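Local coordinates for beta-xylanase (Caldicellulosiruptor kristjanssonii, PDB 7NWN), which probably takes part in xylan breakdown, this part of the multimodular enzyme being a calcium-containing family 9 carbohydrate-binding module, at residues A[121-126]-A[131-136]; A[188-191]-A[196-199]. All blocks are in the same frame, centred on the assembly; numbering follows the deposited sequence.

In the fold
Both contacts reach the same mixed beta sheet, but at separate places. Contact 1 joins this sheet, through strand 123-125 and the turn before it, to strand 133-140, an outermost strand of the four-stranded sheet. Contact 2 lies later in the chain and packs a loop against the residues that lead into strand 198-202. Their centres are about 19 Å apart and their nearest atoms about 6 Å, so they do not touch. Each has a calcium ion nearby: the side chain of Lys136 is about 7 Å from one, and the side chain of Phe197 about 7 Å from another. The side chain of Ala190 is also about 6 Å from a hexaethylene glycol, probably from the crystallisation liquor.

Contact 1 (A[121-126]-A[131-136]); sequences NFKTTD and LRFYTK
Asn121 holds Thr135 with both ends of its side-chain amide. Thr135 OG1 donates to Asn121 OD1 at 2.7 Å, tilted 34° from the carbonyl plane. Asn121 ND2 donates to Thr135 O at 3.0 Å. The oxygen lies nearly in the amide plane of Asn121, but the nitrogen stands well above the carbonyl plane of Thr135. With CG anti to the backbone N (chi1 -154°), the amide reaches across to the strand. These two bonds fix its rotation. With an alanine here the amide is gone, and Thr135 OG1 would probably lose its acceptor and Thr135 O its N-H donor, leaving the hydroxyl to be directed by Lys123.

Lys123 runs alongside Thr135 in the opposite sense. Its chain bends at chi3 and chi4 and brings Lys123 NZ back to Asn121 O, at 2.9 Å and nearly along the C=O axis. Lys123 NZ also donates to Thr135 OG1 at 3.1 Å. That hydroxyl is thus gripped twice, as donor to the asparagine and acceptor from the lysine.

The close packing runs from this hydroxyl to the Phe133 ring, both residues being buried. Lys123 CG rests 3.8 Å from Phe133 CE2, and Thr135 CG2 lies over one face of the ring, offset toward its rim. Tyr115 stacks with this ring, and Ala148 and Ile150 of strand 143-151 also pack on it. The looser, wetter side is that of the partly exposed Lys123. There a water accepts from Lys123 NZ at 2.8 Å and from Thr135 N at 3.1 Å. Lys136 points away, and its backbone pairs with that of Glu147, a calcium ligand.

The two strands belong to different sheets, and side chains and water bridge them. This is the facing of two sheets expected in the beta sandwich of a family 9 carbohydrate-binding module.

Contact 2 (A[188-191]-A[196-199]); sequences GNAW and LFGE
Leu196 and Phe197 both place CG anti to the carbonyl carbon (chi1 -68° and -64°), and both side chains reach the 188-191 loop. In Leu196 the chain then runs on extended, with CD1 anti to CA. Leu196 CD1 meets Asn189 CB at 3.3 Å, a tight, probably slightly strained contact. Leu196 CD1 also lies 3.9 Å from Ala190 N, so it packs against the backbone between the two residues. Only the base of the Asn189 side chain is used here. Its amide leads away, and OD1 accepts a hydrogen bond from Gln192 NE2.

Phe197 approaches Ala190 edge on. The ring rim presents Phe197 CE1 to Ala190 O at 3.4 Å, with the oxygen near the ring plane. The slightly positive C-H edge of the ring thus faces a carbonyl oxygen, which is probably mildly favourable. Phe197 CE1 also touches Ala190 CB at 3.9 Å, an apolar contact.

The contact joins the long loop after strand 177-182 to the residues that lead into strand 198-202, in the mixed sheet of the family 9 carbohydrate-binding module, which is a beta sandwich. Strand 198-202 runs parallel to strand 22-25 on one flank and antiparallel to strand 161-171 on another.

Asp185 OD2 accepts from both Asn189 N and Ala190 N, and Tyr108 OH bonds to Ala190 O. Ala190 and Phe197 are buried, and the side chains of both touch Glu165, while Phe197 also touches Asp99, a calcium ligand.

Contact 1 (A[121-126]-A[131-136])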
ATOM      1  N   ASN A 121     -13.138   0.451   4.862  1.00 27.37           N
ATOM      2  CA  ASN A 121     -12.901   1.183   3.614  1.00 31.93           C
ATOM      3  C   ASN A 121     -12.981   2.704   3.761  1.00 36.37           C
ATOM      4  O   ASN A 121     -13.132   3.411   2.735  1.00 30.08           O
ATOM      5  CB  ASN A 121     -13.859   0.789   2.490  1.00 29.04           C
ATOM      6  CG  ASN A 121     -13.210   1.052   1.133  1.00 28.46           C
ATOM      7  OD1 ASN A 121     -12.012   0.826   0.977  1.00 27.65           O
ATOM      8  ND2 ASN A 121     -14.008   1.472   0.159  1.00 29.88           N
ATOM      9  N   PHE A 122     -12.831   3.191   5.011  1.00 36.08           N
ATOM     10  CA  PHE A 122     -12.800   4.634   5.280  1.00 34.56           C
ATOM     11  C   PHE A 122     -11.381   5.131   4.998  1.00 31.68           C
ATOM     12  O   PHE A 122     -10.409   4.673   5.611  1.00 31.27           O
ATOM     13  CB  PHE A 122     -13.198   4.915   6.744  1.00 37.82           C
ATOM     14  CG  PHE A 122     -13.023   6.358   7.155  1.00 50.12           C
ATOM     15  CD1 PHE A 122     -13.810   7.355   6.595  1.00 48.16           C
ATOM     16  CD2 PHE A 122     -12.050   6.730   8.086  1.00 56.24           C
ATOM     17  CE1 PHE A 122     -13.635   8.691   6.937  1.00 53.90           C
ATOM     18  CE2 PHE A 122     -11.892   8.065   8.449  1.00 59.29           C
ATOM     19  CZ  PHE A 122     -12.675   9.042   7.856  1.00 49.82           C
ATOM     20  N   LYS A 123     -11.273   6.070   4.073  1.00 31.99           N
ATOM     21  CA  LYS A 123      -9.978   6.564   3.631  1.00 33.70           C
ATOM     22  C   LYS A 123      -9.658   7.936   4.228  1.00 32.02           C
ATOM     23  O   LYS A 123     -10.524   8.804   4.294  1.00 32.19           O
ATOM     24  CB  LYS A 123     -10.030   6.794   2.116  1.00 37.20           C
ATOM     25  CG  LYS A 123     -10.101   5.526   1.271  1.00 35.13           C
ATOM     26  CD  LYS A 123     -10.691   5.887  -0.110  1.00 37.39           C
ATOM     27  CE  LYS A 123     -12.206   5.943  -0.142  1.00 40.94           C
ATOM     28  NZ  LYS A 123     -12.854   4.603   0.079  1.00 41.57           N
ATOM     29  N   THR A 124      -8.365   8.158   4.520  1.00 32.55           N
ATOM     30  CA  THR A 124      -7.874   9.484   4.891  1.00 37.67           C
ATOM     31  C   THR A 124      -6.584   9.760   4.104  1.00 33.62           C
ATOM     32  O   THR A 124      -5.876   8.820   3.710  1.00 34.69           O
ATOM     33  CB  THR A 124      -7.641   9.601   6.418  1.00 34.89           C
ATOM     34  OG1 THR A 124      -7.013   8.405   6.865  1.00 35.65           O
ATOM     35  CG2 THR A 124      -8.919   9.790   7.208  1.00 37.25           C
ATOM     36  N   THR A 125      -6.296  11.055   3.885  1.00 35.80           N
ATOM     37  CA  THR A 125      -4.994  11.449   3.337  1.00 38.41           C
ATOM     38  C   THR A 125      -4.196  12.271   4.369  1.00 39.34           C
ATOM     39  O   THR A 125      -4.717  13.217   4.911  1.00 32.58           O
ATOM     40  CB  THR A 125      -5.157  12.262   2.037  1.00 41.82           C
ATOM     41  OG1 THR A 125      -3.852  12.703   1.650  1.00 42.80           O
ATOM     42  CG2 THR A 125      -6.089  13.451   2.164  1.00 41.99           C
ATOM     43  N   ASP A 126      -2.954  11.900   4.672  1.00 37.45           N
ATOM     44  CA  ASP A 126      -2.088  12.820   5.412  1.00 39.45           C
ATOM     45  C   ASP A 126      -1.229  13.693   4.467  1.00 44.36           C
ATOM     46  O   ASP A 126      -0.605  14.672   4.894  1.00 39.81           O
ATOM     47  CB  ASP A 126      -1.194  12.043   6.373  1.00 36.39           C
ATOM     48  CG  ASP A 126      -1.978  11.316   7.472  1.00 39.60           C
ATOM     49  OD1 ASP A 126      -3.194  11.501   7.548  1.00 44.26           O
ATOM     50  OD2 ASP A 126      -1.384  10.518   8.179  1.00 43.46           O
ATOM     51  N   LEU A 131      -8.322  12.310  -4.217  1.00 39.13           N
ATOM     52  CA  LEU A 131      -8.982  11.945  -5.469  1.00 37.33           C
ATOM     53  C   LEU A 131      -8.175  10.922  -6.275  1.00 34.41           C
ATOM     54  O   LEU A 131      -8.730  10.292  -7.153  1.00 36.60           O
ATOM     55  CB  LEU A 131      -9.263  13.190  -6.324  1.00 38.48           C
ATOM     56  CG  LEU A 131     -10.564  13.930  -5.977  1.00 43.89           C
ATOM     57  CD1 LEU A 131     -10.604  14.369  -4.507  1.00 50.29           C
ATOM     58  CD2 LEU A 131     -10.727  15.151  -6.858  1.00 47.52           C
ATOM     59  N   ARG A 132      -6.891  10.741  -5.964  1.00 28.83           N
ATOM     60  CA  ARG A 132      -6.040   9.797  -6.670  1.00 33.15           C
ATOM     61  C   ARG A 132      -6.194   8.383  -6.097  1.00 34.99           C
ATOM     62  O   ARG A 132      -5.695   7.450  -6.706  1.00 32.92           O
ATOM     63  CB  ARG A 132      -4.573  10.214  -6.516  1.00 31.88           C
ATOM     64  CG  ARG A 132      -4.354  11.627  -7.090  1.00 33.68           C
ATOM     65  CD  ARG A 132      -2.935  12.092  -6.786  1.00 32.52           C
ATOM     66  NE  ARG A 132      -1.946  11.231  -7.383  1.00 33.07           N
ATOM     67  CZ  ARG A 132      -0.657  11.493  -7.447  1.00 38.11           C
ATOM     68  NH1 ARG A 132      -0.201  12.633  -6.955  1.00 39.45           N
ATOM     69  NH2 ARG A 132       0.168  10.646  -8.045  1.00 35.11           N
ATOM     70  N   PHE A 133      -6.869   8.259  -4.932  1.00 32.50           N
ATOM     71  CA  PHE A 133      -6.840   7.035  -4.118  1.00 32.30           C
ATOM     72  C   PHE A 133      -8.207   6.362  -4.218  1.00 32.52           C
ATOM     73  O   PHE A 133      -9.261   6.980  -3.951  1.00 34.17           O
ATOM     74  CB  PHE A 133      -6.499   7.392  -2.663  1.00 35.12           C
ATOM     75  CG  PHE A 133      -6.249   6.262  -1.687  1.00 30.93           C
ATOM     76  CD1 PHE A 133      -5.396   5.228  -2.017  1.00 30.39           C
ATOM     77  CD2 PHE A 133      -6.719   6.352  -0.374  1.00 32.34           C
ATOM     78  CE1 PHE A 133      -5.072   4.232  -1.100  1.00 32.31           C
ATOM     79  CE2 PHE A 133      -6.391   5.366   0.564  1.00 35.30           C
ATOM     80  CZ  PHE A 133      -5.602   4.289   0.194  1.00 33.13           C
ATOM     81  N   TYR A 134      -8.195   5.105  -4.683  1.00 30.57           N
ATOM     82  CA  TYR A 134      -9.467   4.413  -4.847  1.00 29.34           C
ATOM     83  C   TYR A 134      -9.319   3.022  -4.233  1.00 30.52           C
ATOM     84  O   TYR A 134      -8.386   2.305  -4.608  1.00 29.44           O
ATOM     85  CB  TYR A 134      -9.750   4.269  -6.337  1.00 29.52           C
ATOM     86  CG  TYR A 134     -11.011   3.542  -6.729  1.00 30.85           C
ATOM     87  CD1 TYR A 134     -12.185   3.608  -5.976  1.00 28.45           C
ATOM     88  CD2 TYR A 134     -11.019   2.784  -7.901  1.00 30.54           C
ATOM     89  CE1 TYR A 134     -13.322   2.941  -6.402  1.00 31.31           C
ATOM     90  CE2 TYR A 134     -12.153   2.115  -8.347  1.00 30.48           C
ATOM     91  CZ  TYR A 134     -13.310   2.193  -7.586  1.00 32.10           C
ATOM     92  OH  TYR A 134     -14.420   1.545  -8.038  1.00 32.36           O
ATOM     93  N   THR A 135     -10.261   2.653  -3.329  1.00 29.43           N
ATOM     94  CA  THR A 135     -10.027   1.451  -2.520  1.00 29.29           C
ATOM     95  C   THR A 135     -11.331   0.664  -2.390  1.00 28.64           C
ATOM     96  O   THR A 135     -12.417   1.246  -2.423  1.00 28.42           O
ATOM     97  CB  THR A 135      -9.511   1.785  -1.105  1.00 31.21           C
ATOM     98  OG1 THR A 135     -10.536   2.538  -0.452  1.00 33.36           O
ATOM     99  CG2 THR A 135      -8.214   2.574  -1.102  1.00 32.10           C
ATOM    100  N   LYS A 136     -11.171  -0.637  -2.128  1.00 29.64           N
ATOM    101  CA  LYS A 136     -12.236  -1.509  -1.647  1.00 28.43           C
ATOM    102  C   LYS A 136     -11.643  -2.388  -0.548  1.00 29.40           C
ATOM    103  O   LYS A 136     -10.435  -2.666  -0.576  1.00 29.26           O
ATOM    104  CB  LYS A 136     -12.683  -2.422  -2.790  1.00 29.58           C
ATOM    105  CG  LYS A 136     -13.385  -1.668  -3.906  1.00 30.26           C
ATOM    106  CD  LYS A 136     -14.703  -1.084  -3.511  1.00 35.15           C
ATOM    107  CE  LYS A 136     -15.326  -0.401  -4.711  1.00 42.12           C
ATOM    108  NZ  LYS A 136     -16.430   0.508  -4.282  1.00 45.81           N
TER
HETATM  109  O   HOH W   1     -12.861   4.194  -2.671  1.00 38.48           O

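Contact 2 (A[188-191]-A[196-199])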
ATOM      1  N   GLY A 188       9.633   4.981  12.989  1.00 46.52           N
ATOM      2  CA  GLY A 188       8.398   5.694  13.306  1.00 39.06           C
ATOM      3  C   GLY A 188       8.271   7.016  12.563  1.00 43.66           C
ATOM      4  O   GLY A 188       7.413   7.825  12.908  1.00 43.79           O
ATOM      5  N   ASN A 189       9.062   7.217  11.488  1.00 39.63           N
ATOM      6  CA  ASN A 189       9.157   8.582  10.978  1.00 47.62           C
ATOM      7  C   ASN A 189       8.762   8.775   9.516  1.00 49.13           C
ATOM      8  O   ASN A 189       8.774   9.921   9.048  1.00 47.24           O
ATOM      9  CB  ASN A 189      10.516   9.200  11.291  1.00 53.38           C
ATOM     10  CG  ASN A 189      10.472  10.011  12.569  1.00 63.74           C
ATOM     11  OD1 ASN A 189       9.506  10.750  12.821  1.00 58.25           O
ATOM     12  ND2 ASN A 189      11.501   9.838  13.378  1.00 65.49           N
ATOM     13  N   ALA A 190       8.379   7.681   8.829  1.00 43.34           N
ATOM     14  CA  ALA A 190       7.924   7.725   7.440  1.00 40.94           C
ATOM     15  C   ALA A 190       6.847   8.768   7.250  1.00 38.45           C
ATOM     16  O   ALA A 190       6.716   9.328   6.152  1.00 38.72           O
ATOM     17  CB  ALA A 190       7.433   6.365   6.956  1.00 43.04           C
ATOM     18  N   TRP A 191       6.057   9.021   8.300  1.00 37.25           N
ATOM     19  CA  TRP A 191       5.023  10.039   8.135  1.00 38.81           C
ATOM     20  C   TRP A 191       5.581  11.454   7.944  1.00 35.41           C
ATOM     21  O   TRP A 191       4.818  12.360   7.576  1.00 35.45           O
ATOM     22  CB  TRP A 191       4.020   9.996   9.286  1.00 42.41           C
ATOM     23  CG  TRP A 191       4.575  10.452  10.600  1.00 46.23           C
ATOM     24  CD1 TRP A 191       5.345   9.737  11.473  1.00 41.55           C
ATOM     25  CD2 TRP A 191       4.396  11.761  11.183  1.00 41.93           C
ATOM     26  NE1 TRP A 191       5.664  10.518  12.553  1.00 45.04           N
ATOM     27  CE2 TRP A 191       5.071  11.751  12.426  1.00 48.15           C
ATOM     28  CE3 TRP A 191       3.720  12.923  10.790  1.00 47.09           C
ATOM     29  CZ2 TRP A 191       5.089  12.871  13.270  1.00 50.52           C
ATOM     30  CZ3 TRP A 191       3.735  14.027  11.621  1.00 52.57           C
ATOM     31  CH2 TRP A 191       4.423  14.004  12.839  1.00 44.28           C
ATOM     32  N   LEU A 196      13.085   7.891   4.381  1.00 47.11           N
ATOM     33  CA  LEU A 196      13.037   6.636   5.115  1.00 47.33           C
ATOM     34  C   LEU A 196      12.290   5.548   4.330  1.00 46.71           C
ATOM     35  O   LEU A 196      12.277   4.382   4.769  1.00 44.26           O
ATOM     36  CB  LEU A 196      12.330   6.893   6.458  1.00 48.94           C
ATOM     37  CG  LEU A 196      13.061   7.778   7.464  1.00 48.85           C
ATOM     38  CD1 LEU A 196      12.257   7.933   8.754  1.00 41.51           C
ATOM     39  CD2 LEU A 196      14.442   7.223   7.769  1.00 47.66           C
ATOM     40  N   PHE A 197      11.608   5.921   3.216  1.00 46.56           N
ATOM     41  CA  PHE A 197      10.838   4.940   2.441  1.00 39.96           C
ATOM     42  C   PHE A 197      11.815   3.941   1.835  1.00 42.84           C
ATOM     43  O   PHE A 197      12.969   4.294   1.634  1.00 44.37           O
ATOM     44  CB  PHE A 197      10.125   5.599   1.259  1.00 40.25           C
ATOM     45  CG  PHE A 197       9.079   6.605   1.635  1.00 38.31           C
ATOM     46  CD1 PHE A 197       8.741   6.803   2.970  1.00 41.28           C
ATOM     47  CD2 PHE A 197       8.410   7.319   0.663  1.00 35.68           C
ATOM     48  CE1 PHE A 197       7.774   7.729   3.322  1.00 37.14           C
ATOM     49  CE2 PHE A 197       7.425   8.229   1.016  1.00 42.00           C
ATOM     50  CZ  PHE A 197       7.126   8.446   2.348  1.00 38.12           C
ATOM     51  N   GLY A 198      11.365   2.721   1.526  1.00 38.38           N
ATOM     52  CA  GLY A 198      12.104   1.817   0.657  1.00 36.59           C
ATOM     53  C   GLY A 198      11.923   2.211  -0.811  1.00 35.35           C
ATOM     54  O   GLY A 198      11.460   3.322  -1.116  1.00 41.84           O
ATOM     55  N   GLU A 199      12.277   1.264  -1.693  1.00 41.46           N
ATOM     56  CA  GLU A 199      12.214   1.483  -3.132  1.00 43.72           C
ATOM     57  C   GLU A 199      11.356   0.413  -3.800  1.00 42.92           C
ATOM     58  O   GLU A 199      11.433  -0.774  -3.461  1.00 40.75           O
ATOM     59  CB  GLU A 199      13.604   1.285  -3.740  1.00 46.71           C
ATOM     60  CG  GLU A 199      14.560   2.354  -3.279  1.00 55.44           C
ATOM     61  CD  GLU A 199      15.953   2.299  -3.893  1.00 64.29           C
ATOM     62  OE1 GLU A 199      16.247   1.371  -4.712  1.00 53.20           O
ATOM     63  OE2 GLU A 199      16.723   3.207  -3.571  1.00 66.80           O
TER